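Local atomic coordinates of UDP-N-Acetylenolpyruvylglucosamine Reductase (Thermus caldophilus, PDB entry 2GQT), a protein that reduces UDP-N-acetylenolpyruvylglucosamine to UDP-N-acetylmuramate with a bound FAD, a step in making the peptidoglycan of the bacterial cell wall. Residues P22-T27 / P59-R64; N50-D55 / L262-W267; E90-G95 / R172-I177; D126-V131 / T163-K168. All coordinates share one frame; numbering follows the deposited sequence.

Overall arrangement
Interactions 1 and 2 are both parallel strand pairs, and they touch each other. The ring of W267 in interaction 2 packs on V62 of interaction 1; the centres of the two interactions are about 16 Å apart. Interaction 2 borders the FAD: N50 and E265 bind the cofactor directly, and the E263 side chain is about 4 Å from that of R152 and about 5 Å from that of C199, both active-site residues. Interactions 3 and 4 both lie across the chain's centre from interaction 2. Strand 161-171 passes through interaction 4 and leads into helix 174-187 of interaction 3, with centres about 18 Å apart. Interaction 3 is far from the FAD-binding strand pair, its centre about 35 Å from that of interaction 2. In interaction 4 the side chain of V131 is about 8 Å from the FAD.

Interaction 1 (P22-T27 / P59-R64); sequences PAELWT and PERVIR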
# COMPACT_ATOMS: atom_id res chain seq x y z
N PRO A 22 14.15 -9.59 -10.26
CA PRO A 22 13.30 -10.65 -10.81
C PRO A 22 12.40 -11.35 -9.79
O PRO A 22 12.78 -11.54 -8.64
CB PRO A 22 14.30 -11.66 -11.38
CG PRO A 22 15.59 -10.94 -11.47
CD PRO A 22 15.58 -9.91 -10.39
N ALA A 23 11.21 -11.74 -10.25
CA ALA A 23 10.28 -12.53 -9.46
C ALA A 23 9.35 -13.31 -10.38
O ALA A 23 9.11 -12.91 -11.53
CB ALA A 23 9.47 -11.65 -8.52
N GLU A 24 8.85 -14.42 -9.86
CA GLU A 24 7.86 -15.23 -10.56
C GLU A 24 6.48 -14.80 -10.10
O GLU A 24 6.09 -15.05 -8.96
CB GLU A 24 8.10 -16.71 -10.27
CG GLU A 24 7.18 -17.65 -11.01
CD GLU A 24 7.47 -19.10 -10.69
OE1 GLU A 24 6.80 -19.67 -9.81
OE2 GLU A 24 8.40 -19.67 -11.30
N LEU A 25 5.74 -14.16 -11.01
CA LEU A 25 4.45 -13.59 -10.70
C LEU A 25 3.31 -14.53 -11.07
O LEU A 25 3.18 -14.91 -12.23
CB LEU A 25 4.28 -12.24 -11.41
CG LEU A 25 3.06 -11.38 -11.08
CD1 LEU A 25 3.13 -10.88 -9.64
CD2 LEU A 25 3.01 -10.22 -12.04
N TRP A 26 2.48 -14.87 -10.09
CA TRP A 26 1.28 -15.68 -10.27
C TRP A 26 0.05 -14.77 -10.19
O TRP A 26 -0.22 -14.21 -9.14
CB TRP A 26 1.21 -16.72 -9.15
CG TRP A 26 2.23 -17.80 -9.26
CD1 TRP A 26 3.58 -17.65 -9.24
CD2 TRP A 26 1.98 -19.20 -9.40
NE1 TRP A 26 4.20 -18.88 -9.38
CE2 TRP A 26 3.23 -19.85 -9.48
CE3 TRP A 26 0.81 -19.97 -9.48
CZ2 TRP A 26 3.34 -21.23 -9.63
CZ3 TRP A 26 0.93 -21.35 -9.63
CH2 TRP A 26 2.18 -21.96 -9.70
N THR A 27 -0.67 -14.63 -11.30
CA THR A 27 -1.88 -13.81 -11.31
C THR A 27 -3.09 -14.73 -11.15
O THR A 27 -3.37 -15.56 -12.03
CB THR A 27 -1.98 -12.95 -12.59
OG1 THR A 27 -0.80 -12.14 -12.70
CG2 THR A 27 -3.19 -12.04 -12.55
N PRO A 59 12.74 -14.94 -4.32
CA PRO A 59 12.61 -16.30 -4.85
C PRO A 59 11.22 -16.94 -4.73
O PRO A 59 10.94 -17.92 -5.43
CB PRO A 59 13.63 -17.09 -4.01
CG PRO A 59 13.59 -16.41 -2.69
CD PRO A 59 13.27 -14.94 -2.94
N GLU A 60 10.36 -16.39 -3.88
CA GLU A 60 9.05 -16.97 -3.63
C GLU A 60 8.09 -16.67 -4.78
O GLU A 60 8.35 -15.78 -5.61
CB GLU A 60 8.44 -16.46 -2.32
CG GLU A 60 9.24 -16.79 -1.06
CD GLU A 60 10.36 -15.81 -0.78
OE1 GLU A 60 10.42 -14.73 -1.42
OE2 GLU A 60 11.19 -16.11 0.11
N ARG A 61 6.98 -17.40 -4.83
CA ARG A 61 5.89 -17.07 -5.73
C ARG A 61 5.32 -15.74 -5.28
O ARG A 61 5.05 -15.55 -4.09
CB ARG A 61 4.81 -18.14 -5.68
CG ARG A 61 5.28 -19.51 -6.13
CD ARG A 61 4.12 -20.49 -6.07
NE ARG A 61 4.50 -21.80 -6.57
CZ ARG A 61 3.67 -22.84 -6.64
NH1 ARG A 61 2.42 -22.73 -6.23
NH2 ARG A 61 4.11 -24.00 -7.13
N VAL A 62 5.18 -14.80 -6.22
CA VAL A 62 4.57 -13.51 -5.91
C VAL A 62 3.16 -13.52 -6.50
O VAL A 62 2.99 -13.63 -7.71
CB VAL A 62 5.42 -12.34 -6.44
CG1 VAL A 62 4.75 -11.02 -6.14
CG2 VAL A 62 6.80 -12.36 -5.79
N ILE A 63 2.16 -13.44 -5.63
CA ILE A 63 0.76 -13.57 -6.01
C ILE A 63 0.09 -12.21 -6.16
O ILE A 63 0.20 -11.35 -5.27
CB ILE A 63 -0.00 -14.42 -4.98
CG1 ILE A 63 0.56 -15.84 -4.93
CG2 ILE A 63 -1.49 -14.44 -5.29
CD1 ILE A 63 0.00 -16.69 -3.81
N ARG A 64 -0.57 -12.02 -7.30
CA ARG A 64 -1.43 -10.87 -7.57
C ARG A 64 -2.86 -11.37 -7.66
O ARG A 64 -3.13 -12.37 -8.33
CB ARG A 64 -1.08 -10.25 -8.93
CG ARG A 64 0.19 -9.45 -9.01
CD ARG A 64 0.23 -8.68 -10.32
NE ARG A 64 -0.19 -9.44 -11.50
CZ ARG A 64 -0.36 -8.90 -12.70
NH1 ARG A 64 -0.15 -7.60 -12.87
NH2 ARG A 64 -0.73 -9.64 -13.73
O HOH W 1 10.12 -15.39 -7.50
O HOH W 2 6.94 -21.78 -8.19
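W26 and R61 stack across two neighbouring parallel strands, 22-28 and 61-65, in a mixed four-stranded sheet; segment 59-64 belongs to the FAD-binding domain. The R61 guanidinium lies nearly flat on the indole, with planes 19° apart and centres 4.0 Å apart. W26 CZ2 sits over the middle of the guanidinium. R61 runs extended from CG to NE, and its CD lies over the five-membered ring as a CH-pi contact. The indole edge is fixed from its own strand: W26 NE1 gives a hydrogen bond of 2.8 Å to E24 OE1, close to the ring plane. A water links the same E24 OE1 to R61 NE. The far end of R61 is held by the carbonyl of A37, in helix 31-37, through NH1.

L25, V62, T27 and R64 occupy the other face of the sheet. L25 crosses R64 at about a right angle, and L25 CD2 lies 3.3 Å above the guanidinium plane, toward its rim. L25 CD1 also packs on V62 CG1. R64 bends at chi3 (-44°), which turns NE toward T27. An alanine in place of R64 would probably leave T27 OG1 without its two N-H donors and open a gap beside L25.

The backbones are joined by V62 N to E24 O, W26 N to V62 O and R64 N to W26 O. T27 OG1 lies in the R64 guanidinium plane and is gripped side-on by two nitrogens: NE reaches T27 OG1 at 3.0 Å and NH2 reaches T27 OG1 at 2.7 Å.

Interaction 2 (N50-D55 / L262-W267); sequences NLLVLD and LEWEVW. With FAD (flavin-adenine dinucleotide), chain C.
L51 lies over one face of the W267 indole. Its CD1 stands 3.8 Å from the centroid of the six-membered ring, only 7° off the ring normal, in a CH-pi contact. L51 CD2 covers NE1 and CE2 of the same ring. The two residues lie on strands 51-53 and 265-267, which form a two-stranded parallel sheet beside the FAD. This pair joins the FAD-binding domain to the C-terminal end of the chain.

The L51 side chain shares its face of the sheet with E265, V53 and W267. V53 CG2 meets W267 CB. The indole is also tied to its own strand: W267 NE1 gives a hydrogen bond to E265 OE2, which it meets from above the carboxylate plane while OE2 stays in the ring plane. R43 makes a cation-pi contact with W267.

L52 and V266 share the other face, where L52 CD2 meets V266 CG2. L52 CD2 also rests 3.8 Å from W264 CE3. Beyond the strand, L54 CG packs on V266 CG1. Helix 244-257 covers L52, L54 and W264 through L248, A244 and V247.

Four backbone bonds join the segments: E265 N to N50 O, L52 N to E265 O, W267 N to L52 O, and L54 N to W267 O.

The cofactor is bound from the same two segments. N50 N, just before strand 51-53, donates to the phosphate oxygen FAD O1A at 2.8 Å. E265 extends beyond CG, with chi2 178° carrying CD out toward the adenosine ribose. There the sugar hydroxyl FAD O3B donates to E265 OE1 at 2.5 Å.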
# COMPACT_ATOMS: atom_id res chain seq x y z
N ASN A 50 4.02 0.38 -1.07
CA ASN A 50 4.82 0.46 0.15
C ASN A 50 6.09 -0.40 0.13
O ASN A 50 6.74 -0.58 1.17
CB ASN A 50 4.00 0.15 1.41
CG ASN A 50 4.71 0.62 2.69
OD1 ASN A 50 4.85 -0.14 3.66
ND2 ASN A 50 5.19 1.85 2.68
N LEU A 51 6.45 -0.89 -1.06
CA LEU A 51 7.56 -1.84 -1.19
C LEU A 51 8.84 -1.22 -1.72
O LEU A 51 8.82 -0.52 -2.74
CB LEU A 51 7.18 -3.00 -2.11
CG LEU A 51 6.03 -3.89 -1.62
CD1 LEU A 51 5.72 -4.95 -2.64
CD2 LEU A 51 6.33 -4.54 -0.28
N LEU A 52 9.93 -1.52 -1.03
CA LEU A 52 11.27 -1.34 -1.57
C LEU A 52 11.81 -2.73 -1.90
O LEU A 52 12.18 -3.49 -1.02
CB LEU A 52 12.16 -0.63 -0.54
CG LEU A 52 13.66 -0.52 -0.85
CD1 LEU A 52 13.90 0.06 -2.23
CD2 LEU A 52 14.38 0.29 0.21
N VAL A 53 11.81 -3.07 -3.18
CA VAL A 53 12.25 -4.40 -3.61
C VAL A 53 13.69 -4.30 -4.07
O VAL A 53 14.02 -3.47 -4.91
CB VAL A 53 11.35 -4.96 -4.73
CG1 VAL A 53 11.84 -6.36 -5.14
CG2 VAL A 53 9.90 -5.01 -4.27
N LEU A 54 14.53 -5.14 -3.49
CA LEU A 54 15.96 -5.11 -3.78
C LEU A 54 16.27 -5.61 -5.19
O LEU A 54 15.44 -6.27 -5.84
CB LEU A 54 16.76 -5.83 -2.68
CG LEU A 54 16.58 -5.19 -1.28
CD1 LEU A 54 17.62 -5.67 -0.30
CD2 LEU A 54 16.57 -3.66 -1.33
N ASP A 55 17.46 -5.27 -5.67
CA ASP A 55 17.82 -5.50 -7.05
C ASP A 55 17.91 -6.98 -7.39
O ASP A 55 17.78 -7.35 -8.55
CB ASP A 55 19.13 -4.77 -7.37
CG ASP A 55 19.02 -3.26 -7.18
OD1 ASP A 55 18.06 -2.66 -7.73
OD2 ASP A 55 19.88 -2.67 -6.49
N LEU A 262 12.38 2.95 8.82
CA LEU A 262 11.67 2.86 7.55
C LEU A 262 10.19 2.54 7.72
O LEU A 262 9.82 1.68 8.51
CB LEU A 262 12.29 1.79 6.65
CG LEU A 262 13.48 2.17 5.79
CD1 LEU A 262 13.88 0.95 4.97
CD2 LEU A 262 13.16 3.35 4.88
N GLU A 263 9.37 3.24 6.96
CA GLU A 263 7.95 2.91 6.82
C GLU A 263 7.79 1.84 5.73
O GLU A 263 6.93 0.95 5.85
CB GLU A 263 7.15 4.17 6.48
CG GLU A 263 5.66 3.97 6.26
CD GLU A 263 4.86 3.72 7.54
OE1 GLU A 263 5.45 3.53 8.61
OE2 GLU A 263 3.61 3.69 7.46
N TRP A 264 8.62 1.90 4.69
CA TRP A 264 8.58 0.90 3.62
C TRP A 264 8.91 -0.48 4.14
O TRP A 264 9.70 -0.63 5.07
CB TRP A 264 9.62 1.18 2.55
CG TRP A 264 9.50 2.45 1.85
CD1 TRP A 264 8.36 3.14 1.56
CD2 TRP A 264 10.58 3.20 1.31
NE1 TRP A 264 8.68 4.29 0.88
CE2 TRP A 264 10.03 4.35 0.70
CE3 TRP A 264 11.97 3.01 1.28
CZ2 TRP A 264 10.83 5.31 0.08
CZ3 TRP A 264 12.75 3.96 0.66
CH2 TRP A 264 12.18 5.09 0.07
N GLU A 265 8.33 -1.48 3.49
CA GLU A 265 8.75 -2.85 3.68
C GLU A 265 9.74 -3.22 2.60
O GLU A 265 9.51 -2.93 1.42
CB GLU A 265 7.54 -3.75 3.59
CG GLU A 265 7.87 -5.22 3.76
CD GLU A 265 6.64 -6.10 3.71
OE1 GLU A 265 5.51 -5.56 3.82
OE2 GLU A 265 6.80 -7.33 3.58
N VAL A 266 10.83 -3.85 3.01
CA VAL A 266 11.88 -4.29 2.10
C VAL A 266 11.66 -5.77 1.74
O VAL A 266 11.43 -6.60 2.61
CB VAL A 266 13.30 -4.09 2.72
CG1 VAL A 266 14.37 -4.62 1.77
CG2 VAL A 266 13.54 -2.62 3.04
N TRP A 267 11.72 -6.06 0.44
CA TRP A 267 11.74 -7.42 -0.09
C TRP A 267 13.11 -7.63 -0.73
O TRP A 267 13.59 -6.75 -1.42
CB TRP A 267 10.68 -7.56 -1.17
CG TRP A 267 9.28 -7.76 -0.69
CD1 TRP A 267 8.79 -7.58 0.58
CD2 TRP A 267 8.16 -8.13 -1.50
NE1 TRP A 267 7.44 -7.85 0.60
CE2 TRP A 267 7.03 -8.19 -0.66
CE3 TRP A 267 8.01 -8.43 -2.86
CZ2 TRP A 267 5.76 -8.53 -1.14
CZ3 TRP A 267 6.75 -8.78 -3.34
CH2 TRP A 267 5.64 -8.83 -2.47
PA FAD C . 1.97 -3.32 -1.45
O1A FAD C . 2.95 -2.22 -1.39
O2A FAD C . 1.81 -4.10 -2.70
O5B FAD C . 2.21 -4.35 -0.28
C5B FAD C . 2.39 -3.87 1.06
C4B FAD C . 2.25 -5.01 2.04
O4B FAD C . 0.89 -5.50 1.98
C3B FAD C . 3.15 -6.22 1.75
O3B FAD C . 3.48 -6.83 3.00
C2B FAD C . 2.24 -7.12 0.94
O2B FAD C . 2.62 -8.50 1.03
C1B FAD C . 0.92 -6.91 1.66
N9A FAD C . -0.29 -7.22 0.88
C8A FAD C . -0.67 -6.65 -0.28
N7A FAD C . -1.83 -7.18 -0.66
C5A FAD C . -2.21 -8.07 0.27
C6A FAD C . -3.30 -8.94 0.42
N6A FAD C . -4.31 -9.00 -0.46
N1A FAD C . -3.34 -9.72 1.52
C2A FAD C . -2.36 -9.70 2.43
N3A FAD C . -1.30 -8.90 2.32
C4A FAD C . -1.22 -8.10 1.25
N1 FAD C . 0.10 4.89 3.40
C2 FAD C . -0.72 5.36 4.40
O2 FAD C . -0.98 4.64 5.36
N3 FAD C . -1.23 6.65 4.33
C4 FAD C . -0.96 7.49 3.26
O4 FAD C . -1.44 8.63 3.23
C4X FAD C . -0.14 7.00 2.25
N5 FAD C . 0.17 7.81 1.16
C5X FAD C . 0.95 7.29 0.11
C6 FAD C . 1.19 8.09 -1.01
C7 FAD C . 1.95 7.60 -2.07
C7M FAD C . 2.20 8.49 -3.30
C8 FAD C . 2.46 6.30 -2.01
C8M FAD C . 3.30 5.74 -3.17
C9 FAD C . 2.22 5.51 -0.89
C9A FAD C . 1.46 5.99 0.18
N10 FAD C . 1.21 5.20 1.32
C10 FAD C . 0.39 5.71 2.32
C1' FAD C . 1.82 3.86 1.50
C2' FAD C . 0.99 2.75 0.82
O2' FAD C . 0.11 3.30 -0.18
C3' FAD C . 0.15 1.95 1.82
O3' FAD C . 1.01 1.30 2.77
C4' FAD C . -0.75 0.93 1.12
O4' FAD C . -1.67 0.38 2.07
C5' FAD C . 0.01 -0.20 0.45
O5' FAD C . -0.93 -0.94 -0.32
P FAD C . -0.45 -1.69 -1.65
O1P FAD C . -1.64 -2.39 -2.18
O2P FAD C . 0.32 -0.80 -2.53
O3P FAD C . 0.51 -2.79 -0.98

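Interaction 3 (E90-G95 / R172-I177); sequences EAARAG and RPKEEI
A Schellman motif ends helix 84-93, and this contact sets it against the first turn of helix 174-187. G95 is the first residue to leave the helical conformation, with positive phi (67°). A side chain there would come tight against R172 O. One backbone bond crosses the contact: R172 N donates to G95 O at 3.0 Å, from above the carbonyl plane.

I177 supplies the apolar part of the contact. Its CG2 packs on A92 CB at 3.8 Å. CG1, anti to the carbonyl carbon (chi1 -64°), carries CD1 to the backbone of G95, 3.5 Å from G95 C. An alanine at I177 would probably open a gap between the first turn of helix 174-187 and the end of helix 84-93, leaving A92 CB and the G95 backbone without the CG2 and CD1 contacts.

K174 stretches alongside R93. Its CG lies 3.3 Å from A92 O, and a bend at chi4 (62°) brings NZ to 3.4 Å from R93 CA. R93 itself is tied within its own segment by a salt bridge from NH1 to E90 OE1. P173 takes the N-cap position of the second helix.

A92 also packs on L178 and M181, further along helix 174-187. I177 and R172 reach S97, in strand 96-97, which follows directly on G95. The end of helix 84-93 thus packs against helix 174-187, and the start of that helix meets strand 96-97.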
# COMPACT_ATOMS: atom_id res chain seq x y z
N GLU A 90 -15.89 5.98 -6.15
CA GLU A 90 -17.17 5.31 -6.29
C GLU A 90 -18.10 5.58 -5.11
O GLU A 90 -19.31 5.75 -5.29
CB GLU A 90 -16.98 3.80 -6.46
CG GLU A 90 -16.38 3.41 -7.79
CD GLU A 90 -17.36 3.52 -8.92
OE1 GLU A 90 -17.75 4.66 -9.25
OE2 GLU A 90 -17.75 2.46 -9.45
N ALA A 91 -17.53 5.61 -3.91
CA ALA A 91 -18.32 5.88 -2.72
C ALA A 91 -18.93 7.28 -2.81
O ALA A 91 -20.12 7.44 -2.57
CB ALA A 91 -17.48 5.74 -1.48
N ALA A 92 -18.14 8.28 -3.19
CA ALA A 92 -18.66 9.63 -3.38
C ALA A 92 -19.82 9.64 -4.39
O ALA A 92 -20.86 10.23 -4.14
CB ALA A 92 -17.56 10.58 -3.83
N ARG A 93 -19.63 8.97 -5.52
CA ARG A 93 -20.66 8.88 -6.56
C ARG A 93 -21.96 8.28 -6.02
O ARG A 93 -23.05 8.67 -6.44
CB ARG A 93 -20.18 8.06 -7.74
CG ARG A 93 -19.18 8.75 -8.61
CD ARG A 93 -18.67 7.84 -9.70
NE ARG A 93 -17.49 8.45 -10.29
CZ ARG A 93 -16.26 7.97 -10.21
NH1 ARG A 93 -16.02 6.81 -9.60
NH2 ARG A 93 -15.26 8.64 -10.76
N ALA A 94 -21.83 7.34 -5.09
CA ALA A 94 -22.97 6.63 -4.52
C ALA A 94 -23.59 7.35 -3.33
O ALA A 94 -24.58 6.89 -2.78
CB ALA A 94 -22.56 5.22 -4.10
N GLY A 95 -23.00 8.48 -2.93
CA GLY A 95 -23.47 9.19 -1.74
C GLY A 95 -23.22 8.38 -0.49
O GLY A 95 -24.01 8.38 0.45
N ARG A 172 -24.66 10.01 2.91
CA ARG A 172 -24.47 11.45 3.06
C ARG A 172 -24.62 12.11 1.70
O ARG A 172 -24.40 11.46 0.68
CB ARG A 172 -23.07 11.76 3.61
CG ARG A 172 -22.90 11.58 5.11
CD ARG A 172 -21.69 12.37 5.61
NE ARG A 172 -21.88 12.84 6.98
CZ ARG A 172 -21.46 12.20 8.07
NH1 ARG A 172 -20.80 11.05 7.98
NH2 ARG A 172 -21.69 12.73 9.26
N PRO A 173 -25.01 13.40 1.67
CA PRO A 173 -25.04 14.12 0.39
C PRO A 173 -23.70 14.04 -0.35
O PRO A 173 -22.64 14.22 0.26
CB PRO A 173 -25.32 15.56 0.81
CG PRO A 173 -26.09 15.43 2.08
CD PRO A 173 -25.44 14.27 2.78
N LYS A 174 -23.76 13.76 -1.65
CA LYS A 174 -22.56 13.67 -2.47
C LYS A 174 -21.70 14.93 -2.33
O LYS A 174 -20.48 14.83 -2.20
CB LYS A 174 -22.92 13.39 -3.94
CG LYS A 174 -21.72 13.32 -4.88
CD LYS A 174 -22.09 12.86 -6.29
CE LYS A 174 -20.91 13.00 -7.25
NZ LYS A 174 -19.75 12.14 -6.87
N GLU A 175 -22.32 16.10 -2.35
CA GLU A 175 -21.57 17.35 -2.26
C GLU A 175 -20.79 17.47 -0.94
O GLU A 175 -19.69 18.02 -0.92
CB GLU A 175 -22.49 18.56 -2.49
CG GLU A 175 -23.56 18.77 -1.42
CD GLU A 175 -23.05 19.55 -0.21
OE1 GLU A 175 -22.27 20.50 -0.40
OE2 GLU A 175 -23.43 19.20 0.93
N GLU A 176 -21.36 16.94 0.14
CA GLU A 176 -20.70 16.95 1.45
C GLU A 176 -19.48 16.02 1.44
O GLU A 176 -18.41 16.39 1.93
CB GLU A 176 -21.65 16.53 2.58
CG GLU A 176 -21.00 16.60 3.97
CD GLU A 176 -21.92 16.20 5.12
OE1 GLU A 176 -23.08 15.82 4.88
OE2 GLU A 176 -21.46 16.25 6.28
N ILE A 177 -19.65 14.82 0.90
CA ILE A 177 -18.56 13.86 0.76
C ILE A 177 -17.42 14.50 -0.02
O ILE A 177 -16.24 14.41 0.38
CB ILE A 177 -19.06 12.56 0.10
CG1 ILE A 177 -20.10 11.89 0.99
CG2 ILE A 177 -17.90 11.62 -0.17
CD1 ILE A 177 -20.85 10.76 0.33

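Interaction 4 (D126-V131 / T163-K168); sequences DALEAV and TRVRLK
Strands 128-135 and 161-171 run antiparallel here, and a classic beta bulge puts E129 and A130 together opposite R166. R166 O takes a bond from E129 N at 2.8 Å and a weak one from A130 N. R166 N donates back to A130 O. Before the bulge, K168 N reaches A127 O at 2.7 Å, from above the carbonyl plane.

L128 turns one branch back onto the partner strand. Its CD2 packs against V165 CB at 3.9 Å and more loosely against L167 CD2. V131 CG1 and V165 CG1 meet after the bulge. V113 of helix 109-114 covers L128 and V165, while V131 packs on L147. V78 of strand 77-79 also packs on V165.

A130 CB touches CG and CD of R166, at 4.0 Å from R166 CG. The R166 chain then bends at chi3 (60°), and its guanidinium is also in a cation-pi contact with W77.

E129 CG is anti to the carbonyl carbon (chi1 -76°) and rests 3.6 Å from K168 CB; the two side chains cross at about a right angle. Farther out, the E129 carboxylate and the R166 guanidinium are nearly coplanar. E129 OE2 and R166 NE remain 4.0 Å apart, too far for a salt bridge. A water donates to E129 OE2 at 2.7 Å and accepts weakly from R166 NE. K168 NZ is joined to D126 O by another water. E129 and R166 thus meet through water and not in a direct salt bridge, and the attraction between their charges is probably softened by it.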
# COMPACT_ATOMS: atom_id res chain seq x y z
N ASP A 126 -11.22 1.72 10.18
CA ASP A 126 -12.46 2.46 10.45
C ASP A 126 -13.56 2.13 9.45
O ASP A 126 -14.74 2.25 9.76
CB ASP A 126 -12.24 3.99 10.40
CG ASP A 126 -11.22 4.49 11.41
OD1 ASP A 126 -11.10 3.92 12.52
OD2 ASP A 126 -10.55 5.50 11.09
N ALA A 127 -13.15 1.75 8.24
CA ALA A 127 -14.08 1.57 7.12
C ALA A 127 -14.44 0.12 6.84
O ALA A 127 -15.04 -0.19 5.82
CB ALA A 127 -13.52 2.22 5.85
N LEU A 128 -14.07 -0.78 7.77
CA LEU A 128 -14.31 -2.20 7.57
C LEU A 128 -15.43 -2.74 8.43
O LEU A 128 -15.53 -2.39 9.62
CB LEU A 128 -13.02 -3.00 7.88
CG LEU A 128 -11.83 -2.76 6.94
CD1 LEU A 128 -10.60 -3.47 7.48
CD2 LEU A 128 -12.14 -3.21 5.51
N GLU A 129 -16.27 -3.58 7.84
CA GLU A 129 -17.26 -4.38 8.58
C GLU A 129 -16.85 -5.85 8.70
O GLU A 129 -17.12 -6.49 9.73
CB GLU A 129 -18.63 -4.32 7.91
CG GLU A 129 -19.39 -3.02 8.15
CD GLU A 129 -20.74 -2.96 7.46
OE1 GLU A 129 -21.51 -2.04 7.79
OE2 GLU A 129 -21.03 -3.81 6.58
N ALA A 130 -16.22 -6.38 7.66
CA ALA A 130 -15.78 -7.77 7.64
C ALA A 130 -14.63 -7.91 6.67
O ALA A 130 -14.51 -7.14 5.71
CB ALA A 130 -16.92 -8.69 7.24
N VAL A 131 -13.80 -8.92 6.91
CA VAL A 131 -12.63 -9.19 6.08
C VAL A 131 -12.51 -10.69 5.87
O VAL A 131 -12.43 -11.46 6.84
CB VAL A 131 -11.33 -8.67 6.75
CG1 VAL A 131 -10.12 -8.93 5.85
CG2 VAL A 131 -11.44 -7.18 7.09
N THR A 163 -8.67 -11.38 0.84
CA THR A 163 -9.26 -11.68 -0.46
C THR A 163 -10.47 -10.81 -0.80
O THR A 163 -10.76 -10.59 -1.98
CB THR A 163 -9.66 -13.16 -0.55
OG1 THR A 163 -10.40 -13.52 0.62
CG2 THR A 163 -8.42 -14.02 -0.64
N ARG A 164 -11.15 -10.30 0.23
CA ARG A 164 -12.43 -9.62 0.06
C ARG A 164 -12.77 -8.90 1.36
O ARG A 164 -12.43 -9.39 2.42
CB ARG A 164 -13.49 -10.71 -0.14
CG ARG A 164 -14.56 -10.50 -1.13
CD ARG A 164 -15.16 -11.87 -1.40
NE ARG A 164 -14.82 -12.27 -2.75
CZ ARG A 164 -14.12 -13.33 -3.13
NH1 ARG A 164 -13.64 -14.22 -2.27
NH2 ARG A 164 -13.92 -13.51 -4.43
N VAL A 165 -13.48 -7.78 1.27
CA VAL A 165 -13.94 -7.07 2.46
C VAL A 165 -15.38 -6.60 2.31
O VAL A 165 -15.90 -6.51 1.19
CB VAL A 165 -13.04 -5.84 2.81
CG1 VAL A 165 -11.58 -6.22 2.94
CG2 VAL A 165 -13.22 -4.70 1.80
N ARG A 166 -16.01 -6.28 3.44
CA ARG A 166 -17.24 -5.52 3.47
C ARG A 166 -16.89 -4.19 4.10
O ARG A 166 -16.20 -4.14 5.11
CB ARG A 166 -18.31 -6.22 4.30
CG ARG A 166 -18.70 -7.60 3.83
CD ARG A 166 -19.92 -8.06 4.57
NE ARG A 166 -21.02 -7.13 4.33
CZ ARG A 166 -22.01 -7.33 3.45
NH1 ARG A 166 -22.09 -8.47 2.78
NH2 ARG A 166 -22.94 -6.40 3.27
N LEU A 167 -17.39 -3.12 3.50
CA LEU A 167 -17.10 -1.77 3.95
C LEU A 167 -18.18 -1.24 4.87
O LEU A 167 -19.36 -1.62 4.77
CB LEU A 167 -16.91 -0.84 2.74
CG LEU A 167 -15.80 -1.19 1.75
CD1 LEU A 167 -15.86 -0.27 0.55
CD2 LEU A 167 -14.42 -1.13 2.38
N LYS A 168 -17.78 -0.34 5.76
CA LYS A 168 -18.69 0.33 6.68
C LYS A 168 -18.92 1.74 6.15
O LYS A 168 -18.06 2.61 6.29
CB LYS A 168 -18.07 0.37 8.08
CG LYS A 168 -18.98 0.97 9.14
CD LYS A 168 -18.24 1.09 10.46
CE LYS A 168 -19.09 1.77 11.51
NZ LYS A 168 -18.37 1.86 12.81
O HOH W 3 -15.71 2.69 12.28
O HOH W 4 -16.99 4.02 8.34
O HOH W 5 -21.33 -3.84 3.73
O HOH W 6 -21.66 -6.43 6.81
O HOH W 7 -23.59 -3.75 5.47